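Local structure of transcriptional activator TenA-1 (Sulfolobus solfataricus P2, 2QZC) at residues I28-G34 against Y147-N153; T88-L92 against T158-Y163; N7-L11 against L179-I184. The protein is a TenA-family protein of the heme oxygenase-like fold, probably a thiaminase-like enzyme of thiamin metabolism despite its name as a transcriptional activator. All coordinates share one frame. Where two conformers were deposited one is given. Residues are numbered along the deposited sequence.

Contact 1: I28-G34 against Y147-N153; sequences ILKMRDG and YVIDSPN
In this all-helical heme oxygenase-like fold of the TenA family, the last turn of helix 26-32 packs against the end of helix 127-148 and the linker to helix 154-164, burying 532 Å². Residues 28-32 are helical; Gly34 leaves the helix with positive phi (78/-1). On the other side a type I turn, Val148 to Ser151, bends the chain, and Pro152 leads to Asn153, the N-cap of the next helix, whose OD1 accepts from Tyr156 N. The CA atoms of Arg32 and Ser151 lie 4.5 Å apart, those of Gly34 and Asn153 5.0 Å. At this close approach Gly34 leaves room: an ideal CB would stand only 3.5 Å from Asn153 CB. Two knobs shape the rest. Tyr147 (chi1 t) lays a ring face over Arg32, whose CD sits 4.2 Å from the ring centroid in a CH-pi contact, while Ile28 CG2 meets the ring edge, 3.8 Å from Tyr147 CD2. Val148 (chi1 t) fills the hollow between Ile28 and Met31, a selenomethionine: Val148 CG2 is 3.8 Å from Ile28 CG2, and Val148 CG1 3.8 Å from Met31 CB. Arg32, chi1 t but bent at chi2 p, spreads across the turn, one guanidinium face against Asp150 O and Ser151 N; a water joins its NE to Tyr147 O and Asp150 OD2. Ser151, chi1 t, closes an ST turn by accepting from Asn153 N (3.1 Å to Ser151 OG), and its OG donates to Met31 O at 2.7 Å.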
loop_
_atom_site.group_PDB
_atom_site.type_symbol
_atom_site.label_atom_id
_atom_site.label_comp_id
_atom_site.label_asym_id
_atom_site.label_seq_id
_atom_site.Cartn_x
_atom_site.Cartn_y
_atom_site.Cartn_z
ATOM N N ILE A 28 2.632 2.563 -30.580
ATOM C CA ILE A 28 1.491 3.441 -30.313
ATOM C C ILE A 28 0.839 3.956 -31.600
ATOM O O ILE A 28 -0.400 4.001 -31.688
ATOM C CB ILE A 28 1.926 4.624 -29.424
ATOM C CG1 ILE A 28 2.256 4.059 -28.029
ATOM C CG2 ILE A 28 0.870 5.763 -29.385
ATOM C CD1 ILE A 28 3.121 5.042 -27.213
ATOM N N LEU A 29 1.653 4.340 -32.581
ATOM C CA LEU A 29 1.121 4.789 -33.879
ATOM C C LEU A 29 0.314 3.685 -34.535
ATOM O O LEU A 29 -0.737 3.969 -35.137
ATOM C CB LEU A 29 2.252 5.239 -34.805
ATOM C CG LEU A 29 3.156 6.381 -34.323
ATOM C CD1 LEU A 29 4.253 6.777 -35.379
ATOM C CD2 LEU A 29 2.329 7.589 -33.867
ATOM N N LYS A 30 0.754 2.430 -34.396
ATOM C CA LYS A 30 0.042 1.281 -34.963
ATOM C C LYS A 30 -1.216 0.950 -34.168
ATOM O O LYS A 30 -2.169 0.405 -34.731
ATOM C CB LYS A 30 0.934 0.073 -35.155
ATOM C CG LYS A 30 2.071 0.334 -36.139
ATOM C CD LYS A 30 2.885 -0.899 -36.451
ATOM C CE LYS A 30 2.151 -1.813 -37.444
ATOM N NZ LYS A 30 1.836 -1.171 -38.789
HETATM N N MSE A 31 -1.241 1.250 -32.859
HETATM C CA MSE A 31 -2.504 1.137 -32.101
HETATM C C MSE A 31 -3.521 2.181 -32.595
HETATM O O MSE A 31 -4.703 1.880 -32.772
HETATM C CB MSE A 31 -2.321 1.268 -30.569
HETATM C CG MSE A 31 -1.764 0.033 -29.963
HETATM SE SE MSE A 31 -2.007 0.029 -28.024
HETATM C CE MSE A 31 -0.875 1.409 -27.614
ATOM N N ARG A 32 -3.045 3.401 -32.796
ATOM C CA ARG A 32 -3.900 4.525 -33.209
ATOM C C ARG A 32 -4.502 4.271 -34.590
ATOM O O ARG A 32 -5.678 4.603 -34.779
ATOM C CB ARG A 32 -3.130 5.849 -33.203
ATOM C CG ARG A 32 -3.905 7.079 -33.732
ATOM C CD ARG A 32 -5.112 7.388 -32.935
ATOM N NE ARG A 32 -5.849 8.516 -33.501
ATOM C CZ ARG A 32 -6.679 8.443 -34.543
ATOM N NH1 ARG A 32 -6.876 7.314 -35.222
ATOM N NH2 ARG A 32 -7.309 9.550 -34.950
ATOM N N ASP A 33 -3.739 3.733 -35.538
ATOM C CA ASP A 33 -4.321 3.450 -36.889
ATOM C C ASP A 33 -4.949 2.077 -36.972
ATOM O O ASP A 33 -5.447 1.677 -38.019
ATOM C CB ASP A 33 -3.337 3.754 -38.034
ATOM C CG ASP A 33 -2.198 2.799 -38.170
ATOM O OD1 ASP A 33 -2.150 1.735 -37.560
ATOM O OD2 ASP A 33 -1.293 3.139 -38.986
ATOM N N GLY A 34 -4.882 1.316 -35.885
ATOM C CA GLY A 34 -5.457 -0.008 -35.790
ATOM C C GLY A 34 -4.691 -1.119 -36.431
ATOM O O GLY A 34 -5.139 -2.266 -36.323
ATOM N N TYR A 147 -4.419 9.788 -26.761
ATOM C CA TYR A 147 -4.173 9.685 -28.190
ATOM C C TYR A 147 -4.857 8.472 -28.818
ATOM O O TYR A 147 -5.597 8.572 -29.814
ATOM C CB TYR A 147 -2.678 9.650 -28.449
ATOM C CG TYR A 147 -2.278 9.557 -29.894
ATOM C CD1 TYR A 147 -2.538 10.586 -30.780
ATOM C CD2 TYR A 147 -1.597 8.447 -30.365
ATOM C CE1 TYR A 147 -2.136 10.481 -32.138
ATOM C CE2 TYR A 147 -1.194 8.332 -31.685
ATOM C CZ TYR A 147 -1.453 9.346 -32.564
ATOM O OH TYR A 147 -1.025 9.186 -33.877
ATOM N N VAL A 148 -4.629 7.309 -28.225
ATOM C CA VAL A 148 -5.107 6.050 -28.761
ATOM C C VAL A 148 -6.616 5.844 -28.651
ATOM O O VAL A 148 -7.181 5.026 -29.410
ATOM C CB VAL A 148 -4.294 4.871 -28.141
ATOM C CG1 VAL A 148 -4.764 3.451 -28.602
ATOM C CG2 VAL A 148 -2.793 5.027 -28.459
ATOM N N ILE A 149 -7.295 6.593 -27.773
ATOM C CA ILE A 149 -8.774 6.474 -27.639
ATOM C C ILE A 149 -9.507 6.751 -28.953
ATOM O O ILE A 149 -10.615 6.256 -29.128
ATOM C CB ILE A 149 -9.311 7.370 -26.472
ATOM C CG1 ILE A 149 -10.727 6.976 -26.042
ATOM C CG2 ILE A 149 -9.172 8.859 -26.787
ATOM C CD1 ILE A 149 -10.859 5.583 -25.498
ATOM N N ASP A 150 -8.885 7.520 -29.854
ATOM C CA ASP A 150 -9.478 7.805 -31.164
ATOM C C ASP A 150 -9.264 6.710 -32.201
ATOM O O ASP A 150 -9.697 6.863 -33.351
ATOM C CB ASP A 150 -8.965 9.137 -31.694
ATOM C CG ASP A 150 -9.410 10.306 -30.832
ATOM O OD1 ASP A 150 -10.513 10.260 -30.240
ATOM O OD2 ASP A 150 -8.641 11.270 -30.746
ATOM N N SER A 151 -8.569 5.626 -31.851
ATOM C CA SER A 151 -8.393 4.496 -32.752
ATOM C C SER A 151 -9.720 3.964 -33.284
ATOM O O SER A 151 -10.687 3.902 -32.542
ATOM C CB SER A 151 -7.730 3.322 -32.004
ATOM O OG SER A 151 -7.426 2.242 -32.883
ATOM N N PRO A 152 -9.740 3.517 -34.555
ATOM C CA PRO A 152 -10.928 2.835 -35.042
ATOM C C PRO A 152 -11.025 1.374 -34.580
ATOM O O PRO A 152 -12.032 0.728 -34.812
ATOM C CB PRO A 152 -10.721 2.908 -36.553
ATOM C CG PRO A 152 -9.309 2.817 -36.743
ATOM C CD PRO A 152 -8.732 3.643 -35.610
ATOM N N ASN A 153 -9.981 0.869 -33.908
ATOM C CA ASN A 153 -9.892 -0.521 -33.472
ATOM C C ASN A 153 -10.535 -0.687 -32.103
ATOM O O ASN A 153 -10.138 0.014 -31.150
ATOM C CB ASN A 153 -8.416 -0.906 -33.419
ATOM C CG ASN A 153 -8.227 -2.361 -33.169
ATOM O OD1 ASN A 153 -8.388 -2.822 -32.039
ATOM N ND2 ASN A 153 -7.891 -3.101 -34.202
HETATM O O HOH W 1 -6.066 10.957 -31.325
#

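Contact 2: T88-L92 against T158-Y163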
loop_
_atom_site.group_PDB
_atom_site.type_symbol
_atom_site.label_atom_id
_atom_site.label_comp_id
_atom_site.label_asym_id
_atom_site.label_seq_id
_atom_site.Cartn_x
_atom_site.Cartn_y
_atom_site.Cartn_z
ATOM N N THR A 88 -11.561 -3.395 -17.438
ATOM C CA THR A 88 -11.060 -3.169 -18.806
ATOM C C THR A 88 -10.063 -4.264 -19.207
ATOM O O THR A 88 -10.197 -4.865 -20.286
ATOM C CB THR A 88 -10.382 -1.756 -18.972
ATOM O OG1 THR A 88 -11.352 -0.718 -18.753
ATOM C CG2 THR A 88 -9.760 -1.580 -20.372
ATOM N N HIS A 89 -9.080 -4.522 -18.339
ATOM C CA HIS A 89 -8.088 -5.563 -18.612
ATOM C C HIS A 89 -8.716 -6.957 -18.635
ATOM O O HIS A 89 -8.312 -7.777 -19.450
ATOM C CB HIS A 89 -6.848 -5.459 -17.696
ATOM C CG HIS A 89 -5.927 -4.335 -18.079
ATOM N ND1 HIS A 89 -6.040 -3.062 -17.557
ATOM C CD2 HIS A 89 -4.905 -4.288 -18.967
ATOM C CE1 HIS A 89 -5.112 -2.288 -18.093
ATOM N NE2 HIS A 89 -4.423 -3.002 -18.966
ATOM N N GLY A 90 -9.733 -7.201 -17.798
ATOM C CA GLY A 90 -10.463 -8.484 -17.816
ATOM C C GLY A 90 -11.115 -8.775 -19.156
ATOM O O GLY A 90 -11.035 -9.893 -19.661
ATOM N N LYS A 91 -11.748 -7.758 -19.734
ATOM C CA LYS A 91 -12.367 -7.852 -21.049
ATOM C C LYS A 91 -11.328 -8.140 -22.123
ATOM O O LYS A 91 -11.540 -9.012 -22.983
ATOM C CB LYS A 91 -13.093 -6.542 -21.421
ATOM N N LEU A 92 -10.209 -7.407 -22.076
ATOM C CA LEU A 92 -9.131 -7.638 -23.026
ATOM C C LEU A 92 -8.540 -9.027 -22.855
ATOM O O LEU A 92 -8.254 -9.695 -23.840
ATOM C CB LEU A 92 -7.999 -6.606 -22.866
ATOM C CG LEU A 92 -8.286 -5.128 -23.145
ATOM C CD1 LEU A 92 -7.101 -4.270 -22.696
ATOM C CD2 LEU A 92 -8.588 -4.931 -24.603
ATOM N N THR A 158 -10.596 0.177 -26.389
ATOM C CA THR A 158 -10.916 -0.372 -25.052
ATOM C C THR A 158 -9.728 -0.237 -24.098
ATOM O O THR A 158 -9.891 0.221 -22.960
ATOM C CB THR A 158 -11.344 -1.844 -25.127
ATOM O OG1 THR A 158 -12.537 -1.961 -25.929
ATOM C CG2 THR A 158 -11.643 -2.420 -23.726
ATOM N N TRP A 159 -8.544 -0.623 -24.576
ATOM C CA TRP A 159 -7.326 -0.482 -23.762
ATOM C C TRP A 159 -7.124 0.967 -23.366
ATOM O O TRP A 159 -6.900 1.275 -22.183
ATOM C CB TRP A 159 -6.126 -0.984 -24.571
ATOM C CG TRP A 159 -4.779 -0.760 -23.900
ATOM C CD1 TRP A 159 -4.153 -1.589 -23.006
ATOM C CD2 TRP A 159 -3.900 0.328 -24.128
ATOM N NE1 TRP A 159 -2.970 -1.046 -22.624
ATOM C CE2 TRP A 159 -2.773 0.131 -23.278
ATOM C CE3 TRP A 159 -3.965 1.489 -24.898
ATOM C CZ2 TRP A 159 -1.710 1.035 -23.232
ATOM C CZ3 TRP A 159 -2.947 2.402 -24.824
ATOM C CH2 TRP A 159 -1.804 2.162 -24.003
ATOM N N ALA A 160 -7.212 1.874 -24.343
ATOM C CA ALA A 160 -6.996 3.297 -24.109
ATOM C C ALA A 160 -8.010 3.931 -23.178
ATOM O O ALA A 160 -7.660 4.860 -22.430
ATOM C CB ALA A 160 -6.927 4.087 -25.432
ATOM N N SER A 161 -9.242 3.409 -23.165
ATOM C CA SER A 161 -10.314 4.014 -22.361
ATOM C C SER A 161 -9.985 4.011 -20.887
ATOM O O SER A 161 -10.391 4.939 -20.183
ATOM C CB SER A 161 -11.658 3.337 -22.624
ATOM O OG SER A 161 -11.675 2.018 -22.107
ATOM N N PHE A 162 -9.238 3.005 -20.408
ATOM C CA PHE A 162 -8.826 3.034 -19.012
ATOM C C PHE A 162 -7.894 4.232 -18.705
ATOM O O PHE A 162 -8.117 4.995 -17.761
ATOM C CB PHE A 162 -8.184 1.744 -18.585
ATOM C CG PHE A 162 -7.615 1.820 -17.201
ATOM C CD1 PHE A 162 -8.443 2.172 -16.111
ATOM C CD2 PHE A 162 -6.252 1.628 -16.981
ATOM C CE1 PHE A 162 -7.909 2.301 -14.817
ATOM C CE2 PHE A 162 -5.724 1.727 -15.694
ATOM C CZ PHE A 162 -6.557 2.068 -14.611
ATOM N N TYR A 163 -6.878 4.404 -19.543
ATOM C CA TYR A 163 -5.898 5.464 -19.350
ATOM C C TYR A 163 -6.420 6.860 -19.644
ATOM O O TYR A 163 -5.859 7.827 -19.133
ATOM C CB TYR A 163 -4.616 5.138 -20.135
ATOM C CG TYR A 163 -4.042 3.811 -19.700
ATOM C CD1 TYR A 163 -3.463 3.685 -18.464
ATOM C CD2 TYR A 163 -4.106 2.683 -20.493
ATOM C CE1 TYR A 163 -2.983 2.475 -18.012
ATOM C CE2 TYR A 163 -3.600 1.464 -20.046
ATOM C CZ TYR A 163 -3.025 1.370 -18.809
ATOM O OH TYR A 163 -2.508 0.160 -18.356
HETATM O O HOH W 2 -1.961 -1.899 -19.998
#
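The CA-to-CB bond of Thr88 points toward helix 154-164, and its methyl wedges into the opposing backbone, Thr88 CG2 lying 3.2 Å from Thr158 O, while its hydroxyl is hydrogen-bonded to Lys84 O, just ahead of the helix. That carbonyl of Thr158 accepts a hydrogen bond from Ser161 OG (2.7 Å). One residue on, His89 leaves sideways but brings its imidazole back between aromatic neighbours: His89 CE1 is 3.6 Å from Tyr163 OH and 4.2 Å from Phe162 CD2. A single water gathers His89 NE2 (2.9 Å), Trp159 NE1 (2.9 Å) and Tyr163 OH (2.7 Å), and His89 ND1 is held by Gly85 O. In this heme oxygenase-like bundle the segments 88-92 and 158-163 run antiparallel at 169°, their axes 9.5 Å apart at closest approach; Tyr163 OH also makes a weak hydrogen bond to a bound glycerol, probably from the crystallisation liquor. A turn after Thr88, Leu92 points toward the partner helix, its CD1 3.9 Å from Trp159 CB and its CD2 4.1 Å from Thr158 CG2, with Leu45 of helix 38-63 on its flank.

Contact 3: N7-L11 against L179-I184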
loop_
_atom_site.group_PDB
_atom_site.type_symbol
_atom_site.label_atom_id
_atom_site.label_comp_id
_atom_site.label_asym_id
_atom_site.label_seq_id
_atom_site.Cartn_x
_atom_site.Cartn_y
_atom_site.Cartn_z
ATOM N N ASN A 7 7.575 20.235 -11.882
ATOM C CA ASN A 7 8.543 19.133 -11.945
ATOM C C ASN A 7 8.367 18.223 -13.167
ATOM O O ASN A 7 9.367 17.916 -13.862
ATOM C CB ASN A 7 8.561 18.319 -10.633
ATOM C CG ASN A 7 9.338 18.996 -9.508
ATOM O OD1 ASN A 7 10.117 19.933 -9.740
ATOM N ND2 ASN A 7 9.178 18.467 -8.280
ATOM N N VAL A 8 7.129 17.792 -13.449
ATOM C CA VAL A 8 6.952 16.867 -14.589
ATOM C C VAL A 8 7.344 17.508 -15.913
ATOM O O VAL A 8 7.958 16.878 -16.743
ATOM C CB VAL A 8 5.578 16.177 -14.640
ATOM C CG1 VAL A 8 4.499 17.105 -15.129
ATOM C CG2 VAL A 8 5.694 14.898 -15.507
ATOM N N GLU A 9 7.048 18.808 -16.088
ATOM C CA GLU A 9 7.463 19.531 -17.304
ATOM C C GLU A 9 8.999 19.588 -17.453
ATOM O O GLU A 9 9.564 19.399 -18.525
ATOM C CB GLU A 9 6.856 20.949 -17.288
ATOM C CG GLU A 9 7.103 21.779 -18.524
ATOM C CD GLU A 9 6.619 23.251 -18.411
ATOM O OE1 GLU A 9 6.585 23.836 -17.282
ATOM O OE2 GLU A 9 6.332 23.824 -19.482
ATOM N N ASN A 10 9.670 19.886 -16.349
ATOM C CA ASN A 10 11.117 19.986 -16.355
ATOM C C ASN A 10 11.777 18.635 -16.605
ATOM O O ASN A 10 12.803 18.571 -17.272
ATOM C CB ASN A 10 11.610 20.585 -15.039
ATOM C CG ASN A 10 11.115 22.012 -14.810
ATOM O OD1 ASN A 10 10.775 22.715 -15.755
ATOM N ND2 ASN A 10 11.109 22.429 -13.562
ATOM N N LEU A 11 11.204 17.576 -16.030
ATOM C CA LEU A 11 11.722 16.223 -16.238
ATOM C C LEU A 11 11.522 15.847 -17.705
ATOM O O LEU A 11 12.464 15.368 -18.332
ATOM C CB LEU A 11 11.050 15.218 -15.306
ATOM C CG LEU A 11 11.486 15.314 -13.837
ATOM C CD1 LEU A 11 10.475 14.665 -12.874
ATOM C CD2 LEU A 11 12.883 14.723 -13.620
ATOM N N LEU A 179 4.872 14.405 -6.411
ATOM C CA LEU A 179 6.068 14.797 -7.163
ATOM C C LEU A 179 6.445 16.258 -6.939
ATOM O O LEU A 179 7.645 16.571 -6.905
ATOM C CB LEU A 179 5.907 14.512 -8.667
ATOM C CG LEU A 179 7.100 14.735 -9.599
ATOM C CD1 LEU A 179 8.239 13.752 -9.273
ATOM C CD2 LEU A 179 6.687 14.552 -11.037
ATOM N N ASP A 180 5.443 17.125 -6.772
ATOM C CA ASP A 180 5.735 18.566 -6.522
ATOM C C ASP A 180 6.547 18.842 -5.242
ATOM O O ASP A 180 7.157 19.928 -5.134
ATOM C CB ASP A 180 4.444 19.382 -6.575
ATOM C CG ASP A 180 3.879 19.507 -7.990
ATOM O OD1 ASP A 180 4.617 19.371 -8.996
ATOM O OD2 ASP A 180 2.656 19.753 -8.079
ATOM N N GLU A 181 6.582 17.877 -4.305
ATOM C CA GLU A 181 7.368 17.978 -3.056
ATOM C C GLU A 181 8.841 17.650 -3.240
ATOM O O GLU A 181 9.654 17.894 -2.326
ATOM C CB GLU A 181 6.832 17.056 -1.937
ATOM C CG GLU A 181 5.676 17.603 -1.135
ATOM C CD GLU A 181 5.529 16.939 0.241
ATOM O OE1 GLU A 181 6.515 16.875 1.019
ATOM O OE2 GLU A 181 4.410 16.522 0.563
ATOM N N VAL A 182 9.213 17.100 -4.397
ATOM C CA VAL A 182 10.577 16.688 -4.654
ATOM C C VAL A 182 11.413 17.840 -5.216
ATOM O O VAL A 182 10.939 18.566 -6.086
ATOM C CB VAL A 182 10.633 15.470 -5.661
ATOM C CG1 VAL A 182 12.056 14.984 -5.891
ATOM C CG2 VAL A 182 9.771 14.306 -5.123
ATOM N N SER A 183 12.617 18.014 -4.661
ATOM C CA SER A 183 13.588 18.970 -5.172
ATOM C C SER A 183 14.369 18.219 -6.254
ATOM O O SER A 183 15.228 17.390 -5.953
ATOM C CB SER A 183 14.433 19.507 -4.036
ATOM O OG SER A 183 15.272 20.554 -4.531
ATOM N N ILE A 184 14.100 18.523 -7.524
ATOM C CA ILE A 184 14.701 17.741 -8.622
ATOM C C ILE A 184 16.170 18.097 -8.844
ATOM O O ILE A 184 16.555 19.277 -8.876
ATOM C CB ILE A 184 13.927 17.939 -9.923
ATOM C CG1 ILE A 184 12.472 17.452 -9.783
ATOM C CG2 ILE A 184 14.620 17.252 -11.125
ATOM C CD1 ILE A 184 12.320 15.921 -9.524
HETATM O O HOH W 3 6.668 21.021 -9.259
HETATM O O HOH W 4 4.830 18.227 -11.786
#
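Asn7 reaches across from helix 6-14 into the bend that follows helix 166-179, and its side chain overlaps that bend at both ends. Its amide nitrogen serves two carbonyls at once: Asn7 ND2 lies 2.8 Å from Leu179 O and 2.8 Å from Val182 O, the first and last residues of a type I turn. Leu179 O thus accepts twice, since Val182 N also donates to it (3.0 Å) to close the turn. The other side of the carboxamide meets a hydrophobic neighbour, with Asn7 OD1 3.4 Å from Ile184 CG1.

Beneath this polar bridge runs a greasy seam. Leu179 CD2 lies 4.1 Å from Val8 CB and 4.2 Å from Leu11 CD1, while Leu11 CD2 touches Ile184 CG2 at 4.0 Å. Helix 127-148 continues the seam through Val132, against Leu179 and Ile184, and helix 186-208 does so through Phe192 and Leu189, against Leu11.

Asp180 stays at the exposed border and joins through water. One water lies 2.6 Å from Asp180 OD1 and 2.9 Å from Asn7 N; a second lies 3.0 Å from Asp180 OD1 and 2.9 Å from Val8 N. Each donates to the carboxylate and accepts from an amide in the first turn of helix 6-14. Because both bonds of Asn7 ND2 end on main-chain oxygens, the tie depends on the conformation of the turn rather than on its side chains, with Val8, Leu11, Leu179 and Ile184 packing below it.

Overall arrangement
The chemistry of the contacts differs with their place in the fold. Contacts 1 and 3 both sit about 18 Å from the chain centre and pair a helix with a linker, in contact 1 together with the end of helix 127-148; both add direct hydrogen bonds to main-chain carbonyls, one in contact 1 and two in contact 3, to apolar packing. Contact 2, about 14 Å out and with no exposed residue among those touching, joins helix to helix by packing and a shared water. Contacts 1 and 2 adjoin: the linker of contact 1 leads into helix 154-164, and Met31 CE touches Trp159 CZ3 at 3.6 Å. Contact 3 stands apart, its centre about 30 and 29 Å from those of contacts 1 and 2.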